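Local structure of phiAB6 tailspike (Unidentified phage, 5JS4) at residues 456-461 with 485-490; 431-436 with 452-457; 692-697 with 711-716; 654-659 with 673-678; 264-269 with 293-298. The protein fragments the exopolysaccharide of Acinetobacter baumannii, acting as a trimeric beta-helical tailspike through which the phage probably attacks its bacterial host. All coordinates share one frame; numbering follows the deposited sequence.

Contact 1 of 5, residues 456-461 with 485-490; sequences VAHCGF and SCYGNS
Asn489 reaches across to the backbone of 456-461 and fills the bend where strand 455-457 turns toward strand 460-469. With CG beside its own backbone N (chi1 -61°), its amide reaches both sides of the bend, with Val456 O close to the amide plane. OD1 takes the N-H of Cys459 on a lone pair, 2.8 Å from Cys459 N, while ND2 donates a hydrogen bond to Val456 O at 3.1 Å, coming from above that carbonyl's plane. Val456 O also accepts from Tyr487 N, so two donors hold it. Bends at His458 and Gly488, both with positive phi, stack on each other, as successive turns of a pectate lyase-like beta-helix do.

Tyr487 CG stands between the backbone N and the carbonyl carbon (chi1 63°), which lays one ring face over Ala457; the Ala457 CB is 3.5 Å from Tyr487 CZ, a CH-pi contact. An edge of the same ring points at the His458 face in an offset T-shaped pair, planes 87° apart. His458 ND1 makes a weak bond to Gly488 O, and the His458 ring stacks on Tyr494 of the second subunit. Tyr487 also lines a malonate pocket with Asn531, Ala532 and Gly533.

Inside the coil, Val456 and Cys486 pack on Val480 of strand 478-480, and Phe461 lies nearly parallel to Phe439. Strand 455-457 runs between strands 433-435 and 486-487.

Contact 2 of 5, residues 431-436 with 452-457; sequences DRDVHG and KARTVA
Asp433 OD1 is approached by two side chains of the next coil: Arg454 NE in a salt bridge at 2.9 Å, with Thr455 OG1 also 2.9 Å away. These are consecutive rungs of the parallel beta-helix, strands 433-435 and 455-457 running side by side in the same direction with matching residues stacked, Asp433 on Thr455, Val434 on Val456, His435 on Ala457.

The Arg454 side chain leaves its CA with CG opposite the backbone N, then bends at chi3 (69°), which swings the guanidinium back over the neighbouring rung. NE meets OD1 on the syn side of the carboxylate; NH2 adds only weak bonds to both oxygens. The two flat groups are far from coplanar, at 59°, so this is not a flat two-pronged pairing. Over one guanidinium face lies the aliphatic part of Arg432, with Arg432 CG 3.8 Å from Arg454 CZ. A water fastens the acid further, bonded to Asp433 OD2 at 2.8 Å and to Thr455 OG1.

Farther along, the Ala457 methyl sits over the centre of the His435 ring, 3.6 Å from its centroid in a CH-pi contact; Trp465 of the second subunit packs on that histidine.

Arg432 NH2 is bound to Glu403 O, and its guanidinium stands 78° to that of Arg454. Between them a second water accepts from both arginines, 3.2 Å from Arg432 NE and 2.9 Å from Arg454 NH1.

Contact 3 of 5, residues 692-697 with 711-716; sequences AGFKVF and FTVAFT
Strands 693-697 and 711-715 pass 10.5 Å apart with their directions at 144°, too distant for backbone bonding, and meet solely through side chains directed inward from each. Phe694 and Phe715 make the closest approach. The edge of Phe694 drives into the face of Phe715 in a T-shaped pair, ring planes at 77° and centroids 5.5 Å apart; Phe694 CE1 comes down near the root of the other ring, 3.8 Å from Phe715 CG. A chi1 of 58° turns the Phe694 ring across the gap so that its edge meets Phe715.

The strands belong to the two antiparallel sheets that face each other as a beta-sandwich near the C-terminus, strand 690-699 in one and strand 708-715 in the other. The remaining contacts fill the layer between them. The Phe694 tip also reaches Val713, CZ to CG2 at 4.3 Å. Val696 divides its methyls: CG2 meets Val713 CG1 at 4.3 Å, and CG1 lies 4.4 Å from Phe711 CE2.

Further aromatic rings extend this layer. Trp627 meets Phe715 edge-to-face, and Trp698 and Tyr637 do the same with Phe711. A classic beta bulge sets Ala692 and Gly693 together opposite the single residue Ile678 of strand 672-678.

Contact 4 of 5, residues 654-659 with 673-678; sequences IVVGSP and HGIQMI
Ile654 points its side chain at Ile675 and Met677. Its CB lies 4.2 Å from Ile675 CD1, and the CG2 branch approaches that methyl a little more closely, at 4.0 Å. CG1 turns back beside the backbone N (chi1 -60°) and, with the chain extended beyond it, delivers CD1 to both partners: 3.8 Å from Ile675 CD1 and 3.7 Å from Met677 SD. Met677 is bent at chi2 and chi3, which brings its sulfur round to face the isoleucine tip to tip.

Val656, the next residue on the same face of the strand, lies over the imidazole of His673. Its CB is over the ring centre, 3.7 Å from the centroid and 10° off the normal, a CH-pi contact, with the CG1 methyl over the CD2 side. CG2 turns the other way to touch Ile675 CG2 at 4.1 Å. Trp698 also meets the His673 ring.

Other subunits close in around the pair. Val655, on the reverse of strand 654-656, packs on Val655 of the third subunit, and Gln676 NE2 bonds Gly666 O of the second. The two segments belong to facing sheets and meet through side chains alone, as in the core of a beta-sandwich.

Contact 5 of 5, residues 264-269 with 293-298; sequences QAYCDS and KGKGLV
The Tyr266 ring meets the aliphatic run of Lys295 at its edge, CE1 lying 4.0 Å from Lys295 CD, while the ring of Phe249 adjoins it. A second flat group, the Asp268 carboxylate, is approached on both faces at one oxygen. Gln264 NE2 reaches OD1 from one face at 3.1 Å, and Lys293 NZ from the other at 2.8 Å, the latter a salt bridge. Both donors sit well out of the carboxylate plane, by 40° and 48°.

Two bends, at chi2 and chi4, carry the Lys293 chain across the Gln264 amide, with CE 3.8 Å from Gln264 NE2. The far end of that amide is committed as well, since OE1 accepts from Asp291 N.

Lys295 runs extended until chi4 (-68°), where it turns to bring CE within 3.5 Å of Cys267 O. Its ammonium group bonds Gly273 O, and a water accepts from NZ and lies close to Ser269 O. Cys267 meanwhile packs on Leu276 of strand 275-277, so helix 260-268 lies against the first strands of the beta-helix, consistent with the N-terminal helical cap common in pectate lyase-like folds.

Two lysines thus approach the C-terminal part of this helix, one through the Asp268 carboxylate and one beside Cys267 O. Their charges probably suit the negative end of the helix dipole and may help keep Asp268 ionised.

Contacts 1 and 2 are successive steps of one stack: they share Val456 and Ala457, and strand 455-457 pairs with a different neighbour in each. Both rely on backbone ladders, yet contact 1 is buried while contact 2 ends in charged groups and waters. Contact 5, at the opening of the same beta-helix with its centre about 37 Å from that of contact 1, is partly exposed and joins a helix through lysines. Contacts 3 and 4, about 5 Å apart between centres, span the same two sheets of the distant C-terminal domain; buried and without hydrogen bonds across their segments, they differ as aromatic packing against mainly aliphatic. All five touch the second subunit.

Contact 1 of 5, residues 456-461 with 485-490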
# COMPACT_ATOMS: atom_id res chain seq x y z
N VAL A 456 11.90 -5.24 14.68
CA VAL A 456 11.21 -5.00 13.42
C VAL A 456 11.27 -3.49 13.17
O VAL A 456 10.61 -2.71 13.85
CB VAL A 456 9.75 -5.49 13.48
CG1 VAL A 456 9.00 -5.13 12.20
CG2 VAL A 456 9.72 -7.00 13.68
N ALA A 457 12.09 -3.11 12.20
CA ALA A 457 12.40 -1.71 11.93
C ALA A 457 12.10 -1.36 10.48
O ALA A 457 12.54 -2.05 9.56
CB ALA A 457 13.86 -1.43 12.23
N HIS A 458 11.33 -0.30 10.27
CA HIS A 458 11.06 0.21 8.92
C HIS A 458 10.55 -0.86 7.96
O HIS A 458 10.97 -0.91 6.80
CB HIS A 458 12.31 0.90 8.37
CG HIS A 458 12.81 2.01 9.22
ND1 HIS A 458 12.13 3.20 9.38
CD2 HIS A 458 13.91 2.12 9.99
CE1 HIS A 458 12.80 3.99 10.19
NE2 HIS A 458 13.89 3.35 10.59
N CYS A 459 9.64 -1.69 8.45
CA CYS A 459 9.03 -2.73 7.64
C CYS A 459 7.63 -2.30 7.23
O CYS A 459 7.02 -1.45 7.88
CB CYS A 459 8.95 -4.05 8.42
SG CYS A 459 10.56 -4.84 8.67
N GLY A 460 7.15 -2.89 6.14
CA GLY A 460 5.79 -2.68 5.67
C GLY A 460 4.95 -3.91 5.95
O GLY A 460 5.38 -5.04 5.71
N PHE A 461 3.75 -3.67 6.47
CA PHE A 461 2.78 -4.72 6.72
C PHE A 461 1.47 -4.33 6.06
O PHE A 461 0.91 -3.27 6.34
CB PHE A 461 2.59 -4.92 8.22
CG PHE A 461 3.82 -5.41 8.91
CD1 PHE A 461 4.09 -6.77 8.98
CD2 PHE A 461 4.71 -4.52 9.48
CE1 PHE A 461 5.24 -7.22 9.61
CE2 PHE A 461 5.86 -4.96 10.11
CZ PHE A 461 6.12 -6.32 10.17
N SER A 485 12.05 -2.00 20.20
CA SER A 485 12.68 -2.57 19.01
C SER A 485 11.69 -2.77 17.87
O SER A 485 12.04 -3.36 16.85
CB SER A 485 13.35 -3.90 19.35
OG SER A 485 14.35 -3.71 20.34
N CYS A 486 10.47 -2.28 18.04
CA CYS A 486 9.50 -2.21 16.95
C CYS A 486 9.27 -0.73 16.65
O CYS A 486 8.63 -0.03 17.44
CB CYS A 486 8.19 -2.89 17.32
SG CYS A 486 6.98 -2.90 15.98
N TYR A 487 9.81 -0.27 15.53
CA TYR A 487 9.78 1.15 15.21
C TYR A 487 9.90 1.40 13.71
O TYR A 487 10.43 0.56 12.97
CB TYR A 487 10.90 1.89 15.95
CG TYR A 487 12.30 1.46 15.55
CD1 TYR A 487 12.97 2.08 14.51
CD2 TYR A 487 12.95 0.44 16.23
CE1 TYR A 487 14.25 1.69 14.14
CE2 TYR A 487 14.23 0.04 15.87
CZ TYR A 487 14.87 0.67 14.83
OH TYR A 487 16.14 0.28 14.47
N GLY A 488 9.41 2.55 13.27
CA GLY A 488 9.58 2.99 11.89
C GLY A 488 8.71 2.27 10.88
O GLY A 488 8.91 2.41 9.68
N ASN A 489 7.71 1.53 11.36
CA ASN A 489 6.95 0.62 10.50
C ASN A 489 5.73 1.25 9.85
O ASN A 489 5.25 2.31 10.27
CB ASN A 489 6.54 -0.60 11.30
CG ASN A 489 7.74 -1.37 11.82
OD1 ASN A 489 8.55 -1.87 11.04
ND2 ASN A 489 7.86 -1.46 13.14
N SER A 490 5.25 0.57 8.81
CA SER A 490 4.01 0.93 8.13
C SER A 490 3.03 -0.22 8.30
O SER A 490 3.22 -1.28 7.71
CB SER A 490 4.28 1.17 6.65
OG SER A 490 5.23 2.20 6.44

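Contact 2 of 5, residues 431-436 with 452-457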
# COMPACT_ATOMS: atom_id res chain seq x y z
N ASP A 431 15.13 -14.92 14.83
CA ASP A 431 15.77 -14.86 16.16
C ASP A 431 16.32 -13.47 16.45
O ASP A 431 16.47 -13.09 17.61
CB ASP A 431 16.89 -15.89 16.28
CG ASP A 431 16.38 -17.32 16.43
OD1 ASP A 431 15.18 -17.52 16.69
OD2 ASP A 431 17.21 -18.24 16.29
N ARG A 432 16.62 -12.70 15.40
CA ARG A 432 17.21 -11.38 15.57
C ARG A 432 16.44 -10.30 14.80
O ARG A 432 15.21 -10.22 14.94
CB ARG A 432 18.71 -11.44 15.25
CG ARG A 432 19.46 -12.36 16.20
CD ARG A 432 20.95 -12.41 15.90
NE ARG A 432 21.68 -13.12 16.95
CZ ARG A 432 21.70 -14.44 17.12
NH1 ARG A 432 22.40 -14.96 18.12
NH2 ARG A 432 21.02 -15.26 16.31
N ASP A 433 17.12 -9.48 14.00
CA ASP A 433 16.57 -8.19 13.56
C ASP A 433 16.19 -8.16 12.09
O ASP A 433 16.88 -8.72 11.24
CB ASP A 433 17.58 -7.07 13.83
CG ASP A 433 17.99 -6.98 15.29
OD1 ASP A 433 17.36 -7.65 16.15
OD2 ASP A 433 18.93 -6.23 15.59
N VAL A 434 15.08 -7.48 11.80
CA VAL A 434 14.54 -7.37 10.44
C VAL A 434 14.28 -5.90 10.11
O VAL A 434 13.58 -5.21 10.86
CB VAL A 434 13.23 -8.17 10.32
CG1 VAL A 434 12.71 -8.14 8.90
CG2 VAL A 434 13.43 -9.60 10.77
N HIS A 435 14.84 -5.44 8.99
CA HIS A 435 14.74 -4.05 8.55
C HIS A 435 14.24 -3.99 7.11
O HIS A 435 14.70 -4.75 6.27
CB HIS A 435 16.12 -3.37 8.57
CG HIS A 435 16.61 -3.00 9.93
ND1 HIS A 435 16.72 -3.90 10.97
CD2 HIS A 435 17.08 -1.82 10.41
CE1 HIS A 435 17.21 -3.28 12.03
NE2 HIS A 435 17.44 -2.02 11.72
N GLY A 436 13.33 -3.07 6.81
CA GLY A 436 12.99 -2.78 5.41
C GLY A 436 12.36 -3.92 4.64
O GLY A 436 12.47 -3.97 3.41
N LYS A 452 7.29 -13.58 14.56
CA LYS A 452 8.06 -13.25 15.75
C LYS A 452 9.46 -12.79 15.34
O LYS A 452 10.08 -13.38 14.47
CB LYS A 452 8.15 -14.46 16.68
CG LYS A 452 8.85 -14.18 18.01
CD LYS A 452 8.94 -15.43 18.86
CE LYS A 452 9.64 -15.16 20.17
NZ LYS A 452 9.67 -16.37 21.04
N ALA A 453 9.93 -11.71 15.97
CA ALA A 453 11.26 -11.18 15.72
C ALA A 453 11.76 -10.43 16.96
O ALA A 453 10.97 -10.03 17.80
CB ALA A 453 11.24 -10.25 14.52
N ARG A 454 13.08 -10.26 17.05
CA ARG A 454 13.67 -9.44 18.11
C ARG A 454 13.46 -7.96 17.84
O ARG A 454 13.11 -7.19 18.74
CB ARG A 454 15.16 -9.73 18.25
CG ARG A 454 15.80 -9.08 19.46
CD ARG A 454 17.23 -9.53 19.65
NE ARG A 454 18.10 -9.03 18.59
CZ ARG A 454 19.39 -9.33 18.47
NH1 ARG A 454 19.99 -10.15 19.34
NH2 ARG A 454 20.10 -8.81 17.47
N THR A 455 13.70 -7.56 16.59
CA THR A 455 13.57 -6.18 16.15
C THR A 455 12.86 -6.16 14.81
O THR A 455 13.17 -6.95 13.92
CB THR A 455 14.95 -5.52 15.96
OG1 THR A 455 15.65 -5.51 17.21
CG2 THR A 455 14.84 -4.09 15.43
N VAL A 456 11.90 -5.24 14.68
CA VAL A 456 11.21 -5.00 13.42
C VAL A 456 11.27 -3.49 13.17
O VAL A 456 10.61 -2.71 13.85
CB VAL A 456 9.75 -5.49 13.48
CG1 VAL A 456 9.00 -5.13 12.20
CG2 VAL A 456 9.72 -7.00 13.68
N ALA A 457 12.09 -3.11 12.20
CA ALA A 457 12.40 -1.71 11.93
C ALA A 457 12.10 -1.36 10.48
O ALA A 457 12.54 -2.05 9.56
CB ALA A 457 13.86 -1.43 12.23
O HOH W 1 22.77 -10.62 18.55
O HOH W 2 18.53 -5.45 18.30

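Contact 3 of 5, residues 692-697 with 711-716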
# COMPACT_ATOMS: atom_id res chain seq x y z
N ALA A 692 2.19 52.37 26.63
CA ALA A 692 2.92 51.42 27.45
C ALA A 692 1.97 50.70 28.40
O ALA A 692 2.18 49.54 28.75
CB ALA A 692 4.00 52.13 28.24
N GLY A 693 0.94 51.41 28.82
CA GLY A 693 -0.02 50.92 29.80
C GLY A 693 -1.05 51.99 30.09
O GLY A 693 -1.30 52.87 29.26
N PHE A 694 -1.66 51.93 31.27
CA PHE A 694 -2.65 52.92 31.66
C PHE A 694 -2.79 52.99 33.17
O PHE A 694 -2.45 52.04 33.89
CB PHE A 694 -4.01 52.65 30.98
CG PHE A 694 -4.60 51.29 31.27
CD1 PHE A 694 -4.23 50.18 30.51
CD2 PHE A 694 -5.55 51.12 32.27
CE1 PHE A 694 -4.79 48.93 30.76
CE2 PHE A 694 -6.11 49.87 32.52
CZ PHE A 694 -5.72 48.78 31.76
N LYS A 695 -3.26 54.15 33.64
CA LYS A 695 -3.57 54.37 35.04
C LYS A 695 -5.06 54.21 35.26
O LYS A 695 -5.86 54.56 34.39
CB LYS A 695 -3.15 55.77 35.48
CG LYS A 695 -1.65 56.02 35.41
CD LYS A 695 -1.29 57.34 36.09
CE LYS A 695 0.20 57.64 35.98
NZ LYS A 695 0.54 58.93 36.65
N VAL A 696 -5.41 53.68 36.43
CA VAL A 696 -6.79 53.61 36.89
C VAL A 696 -6.91 54.49 38.13
O VAL A 696 -6.11 54.37 39.06
CB VAL A 696 -7.18 52.17 37.26
CG1 VAL A 696 -8.65 52.10 37.69
CG2 VAL A 696 -6.93 51.23 36.09
N PHE A 697 -7.90 55.38 38.11
CA PHE A 697 -8.20 56.29 39.21
C PHE A 697 -9.52 55.85 39.83
O PHE A 697 -10.49 55.68 39.10
CB PHE A 697 -8.35 57.73 38.71
CG PHE A 697 -7.09 58.33 38.14
CD1 PHE A 697 -6.59 57.91 36.92
CD2 PHE A 697 -6.44 59.35 38.82
CE1 PHE A 697 -5.44 58.48 36.39
CE2 PHE A 697 -5.29 59.93 38.29
CZ PHE A 697 -4.79 59.48 37.08
N PHE A 711 -8.99 44.74 42.78
CA PHE A 711 -9.80 44.99 41.59
C PHE A 711 -9.16 44.38 40.36
O PHE A 711 -7.95 44.17 40.30
CB PHE A 711 -10.07 46.49 41.38
CG PHE A 711 -8.85 47.29 41.01
CD1 PHE A 711 -8.03 47.82 41.99
CD2 PHE A 711 -8.53 47.53 39.67
CE1 PHE A 711 -6.91 48.57 41.66
CE2 PHE A 711 -7.41 48.27 39.34
CZ PHE A 711 -6.60 48.80 40.33
N THR A 712 -10.00 44.12 39.36
CA THR A 712 -9.61 43.50 38.11
C THR A 712 -9.60 44.54 37.00
O THR A 712 -10.36 45.51 37.03
CB THR A 712 -10.64 42.41 37.75
OG1 THR A 712 -10.60 41.38 38.74
CG2 THR A 712 -10.40 41.81 36.37
N VAL A 713 -8.71 44.34 36.03
CA VAL A 713 -8.79 45.03 34.74
C VAL A 713 -8.76 44.00 33.62
O VAL A 713 -8.20 42.91 33.77
CB VAL A 713 -7.67 46.08 34.54
CG1 VAL A 713 -7.62 47.05 35.70
CG2 VAL A 713 -6.31 45.42 34.33
N ALA A 714 -9.37 44.35 32.50
CA ALA A 714 -9.31 43.54 31.29
C ALA A 714 -8.96 44.48 30.15
O ALA A 714 -9.54 45.55 30.03
CB ALA A 714 -10.63 42.85 31.02
N PHE A 715 -7.99 44.09 29.33
CA PHE A 715 -7.58 44.93 28.21
C PHE A 715 -7.01 44.12 27.07
O PHE A 715 -6.62 42.96 27.24
CB PHE A 715 -6.60 46.02 28.67
CG PHE A 715 -5.26 45.51 29.12
CD1 PHE A 715 -5.10 44.94 30.38
CD2 PHE A 715 -4.14 45.64 28.31
CE1 PHE A 715 -3.86 44.48 30.80
CE2 PHE A 715 -2.90 45.18 28.73
CZ PHE A 715 -2.76 44.60 29.97
N THR A 716 -6.99 44.75 25.89
CA THR A 716 -6.39 44.15 24.71
C THR A 716 -5.22 45.01 24.25
O THR A 716 -5.20 46.22 24.49
CB THR A 716 -7.39 43.99 23.56
OG1 THR A 716 -7.82 45.28 23.09
CG2 THR A 716 -8.60 43.18 24.01

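Contact 4 of 5, residues 654-659 with 673-678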
# COMPACT_ATOMS: atom_id res chain seq x y z
N ILE A 654 -10.26 48.71 26.72
CA ILE A 654 -10.00 48.69 28.16
C ILE A 654 -11.29 48.62 28.95
O ILE A 654 -12.19 49.44 28.79
CB ILE A 654 -9.21 49.93 28.64
CG1 ILE A 654 -7.86 49.99 27.91
CG2 ILE A 654 -9.01 49.88 30.15
CD1 ILE A 654 -7.08 51.27 28.16
N VAL A 655 -11.36 47.63 29.84
CA VAL A 655 -12.47 47.46 30.75
C VAL A 655 -11.89 47.34 32.15
O VAL A 655 -10.98 46.54 32.38
CB VAL A 655 -13.28 46.19 30.40
CG1 VAL A 655 -14.35 45.94 31.45
CG2 VAL A 655 -13.89 46.32 29.01
N VAL A 656 -12.39 48.14 33.08
CA VAL A 656 -12.02 48.00 34.48
C VAL A 656 -13.13 47.25 35.20
O VAL A 656 -14.32 47.49 34.97
CB VAL A 656 -11.71 49.36 35.12
CG1 VAL A 656 -11.53 49.25 36.63
CG2 VAL A 656 -10.45 49.95 34.51
N GLY A 657 -12.72 46.34 36.07
CA GLY A 657 -13.64 45.48 36.79
C GLY A 657 -14.11 46.07 38.10
O GLY A 657 -14.09 47.28 38.32
N SER A 658 -14.52 45.18 38.99
CA SER A 658 -15.29 45.51 40.17
C SER A 658 -14.40 45.67 41.40
O SER A 658 -13.55 44.82 41.62
CB SER A 658 -16.25 44.36 40.42
OG SER A 658 -16.94 44.05 39.23
N PRO A 659 -14.58 46.74 42.19
CA PRO A 659 -13.70 46.90 43.35
C PRO A 659 -14.20 46.19 44.61
O PRO A 659 -15.39 46.23 44.93
CB PRO A 659 -13.72 48.41 43.58
CG PRO A 659 -15.09 48.81 43.16
CD PRO A 659 -15.45 47.92 42.01
N HIS A 673 -14.48 54.62 38.60
CA HIS A 673 -13.16 54.70 37.96
C HIS A 673 -13.12 55.57 36.72
O HIS A 673 -14.13 55.79 36.05
CB HIS A 673 -12.62 53.30 37.61
CG HIS A 673 -13.56 52.47 36.78
ND1 HIS A 673 -13.62 52.55 35.41
CD2 HIS A 673 -14.46 51.53 37.14
CE1 HIS A 673 -14.53 51.70 34.96
NE2 HIS A 673 -15.06 51.07 35.99
N GLY A 674 -11.93 56.08 36.46
CA GLY A 674 -11.58 56.67 35.17
C GLY A 674 -10.17 56.21 34.85
O GLY A 674 -9.47 55.71 35.73
N ILE A 675 -9.77 56.36 33.60
CA ILE A 675 -8.43 55.95 33.20
C ILE A 675 -7.64 57.08 32.54
O ILE A 675 -8.18 58.12 32.16
CB ILE A 675 -8.43 54.70 32.29
CG1 ILE A 675 -9.36 54.88 31.09
CG2 ILE A 675 -8.84 53.47 33.10
CD1 ILE A 675 -9.10 53.89 29.97
N GLN A 676 -6.33 56.85 32.45
CA GLN A 676 -5.41 57.74 31.74
C GLN A 676 -4.32 56.86 31.15
O GLN A 676 -3.79 55.99 31.82
CB GLN A 676 -4.80 58.74 32.70
CG GLN A 676 -3.85 59.74 32.05
CD GLN A 676 -3.26 60.67 33.08
OE1 GLN A 676 -2.39 60.27 33.86
NE2 GLN A 676 -3.73 61.91 33.11
N MET A 677 -3.98 57.10 29.89
CA MET A 677 -2.97 56.26 29.24
C MET A 677 -1.57 56.65 29.69
O MET A 677 -1.32 57.80 30.09
CB MET A 677 -3.09 56.36 27.72
CG MET A 677 -4.47 56.02 27.18
SD MET A 677 -5.14 54.45 27.74
CE MET A 677 -4.00 53.31 26.96
N ILE A 678 -0.68 55.66 29.67
CA ILE A 678 0.75 55.88 29.88
C ILE A 678 1.42 55.73 28.52
O ILE A 678 1.31 54.69 27.87
CB ILE A 678 1.34 54.86 30.88
CG1 ILE A 678 0.64 54.97 32.24
CG2 ILE A 678 2.84 55.08 31.05
CD1 ILE A 678 0.95 53.86 33.20

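Contact 5 of 5, residues 264-269 with 293-298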
# COMPACT_ATOMS: atom_id res chain seq x y z
N GLN A 264 21.17 -36.71 -5.60
CA GLN A 264 22.55 -36.30 -5.38
C GLN A 264 23.39 -36.40 -6.66
O GLN A 264 24.20 -35.52 -6.95
CB GLN A 264 23.21 -37.10 -4.26
CG GLN A 264 24.49 -36.46 -3.74
CD GLN A 264 24.23 -35.07 -3.20
OE1 GLN A 264 23.51 -34.92 -2.21
NE2 GLN A 264 24.80 -34.05 -3.84
N ALA A 265 23.18 -37.47 -7.42
CA ALA A 265 23.87 -37.66 -8.70
C ALA A 265 23.57 -36.52 -9.66
O ALA A 265 24.45 -36.02 -10.35
CB ALA A 265 23.49 -39.00 -9.32
N TYR A 266 22.30 -36.10 -9.69
CA TYR A 266 21.90 -34.95 -10.49
C TYR A 266 22.71 -33.71 -10.12
O TYR A 266 23.24 -33.02 -10.99
CB TYR A 266 20.41 -34.67 -10.30
CG TYR A 266 19.90 -33.50 -11.12
CD1 TYR A 266 20.20 -32.19 -10.76
CD2 TYR A 266 19.13 -33.71 -12.25
CE1 TYR A 266 19.75 -31.13 -11.51
CE2 TYR A 266 18.67 -32.65 -13.01
CZ TYR A 266 18.98 -31.36 -12.63
OH TYR A 266 18.53 -30.30 -13.37
N CYS A 267 22.79 -33.43 -8.82
CA CYS A 267 23.48 -32.24 -8.33
C CYS A 267 25.00 -32.31 -8.50
O CYS A 267 25.66 -31.27 -8.57
CB CYS A 267 23.12 -31.98 -6.87
SG CYS A 267 21.36 -31.63 -6.63
N ASP A 268 25.54 -33.52 -8.56
CA ASP A 268 26.97 -33.73 -8.76
C ASP A 268 27.37 -33.79 -10.24
O ASP A 268 28.55 -33.76 -10.57
CB ASP A 268 27.42 -35.03 -8.08
CG ASP A 268 27.28 -34.99 -6.57
OD1 ASP A 268 27.01 -33.91 -6.00
OD2 ASP A 268 27.44 -36.05 -5.94
N SER A 269 26.38 -33.88 -11.13
CA SER A 269 26.63 -34.07 -12.56
C SER A 269 27.14 -32.81 -13.25
O SER A 269 26.72 -31.70 -12.93
CB SER A 269 25.34 -34.52 -13.26
OG SER A 269 25.52 -34.55 -14.67
N LYS A 293 24.21 -28.49 -3.74
CA LYS A 293 25.45 -27.98 -4.31
C LYS A 293 25.23 -26.64 -5.03
O LYS A 293 25.82 -26.39 -6.08
CB LYS A 293 26.07 -28.99 -5.29
CG LYS A 293 26.32 -30.38 -4.72
CD LYS A 293 27.40 -30.36 -3.66
CE LYS A 293 27.82 -31.77 -3.28
NZ LYS A 293 28.70 -32.41 -4.30
N GLY A 294 24.36 -25.80 -4.48
CA GLY A 294 24.10 -24.48 -5.04
C GLY A 294 23.05 -24.46 -6.14
O GLY A 294 22.75 -23.39 -6.68
N LYS A 295 22.48 -25.61 -6.47
CA LYS A 295 21.40 -25.65 -7.44
C LYS A 295 20.09 -25.27 -6.77
O LYS A 295 19.85 -25.61 -5.62
CB LYS A 295 21.28 -27.03 -8.09
CG LYS A 295 22.51 -27.39 -8.91
CD LYS A 295 22.28 -28.60 -9.77
CE LYS A 295 23.57 -29.09 -10.39
NZ LYS A 295 24.13 -28.15 -11.41
N GLY A 296 19.26 -24.52 -7.48
CA GLY A 296 17.90 -24.27 -7.03
C GLY A 296 17.03 -25.49 -7.23
O GLY A 296 17.49 -26.53 -7.71
N LEU A 297 15.76 -25.36 -6.88
CA LEU A 297 14.84 -26.48 -6.87
C LEU A 297 13.55 -26.11 -7.59
O LEU A 297 12.86 -25.18 -7.20
CB LEU A 297 14.56 -26.89 -5.43
CG LEU A 297 13.65 -28.10 -5.18
CD1 LEU A 297 14.13 -29.34 -5.92
CD2 LEU A 297 13.58 -28.37 -3.69
N VAL A 298 13.25 -26.84 -8.66
CA VAL A 298 12.03 -26.66 -9.44
C VAL A 298 11.26 -27.97 -9.44
O VAL A 298 11.76 -29.01 -9.88
CB VAL A 298 12.33 -26.22 -10.88
CG1 VAL A 298 11.05 -26.03 -11.68
CG2 VAL A 298 13.15 -24.93 -10.88
O HOH W 3 26.45 -29.10 -13.48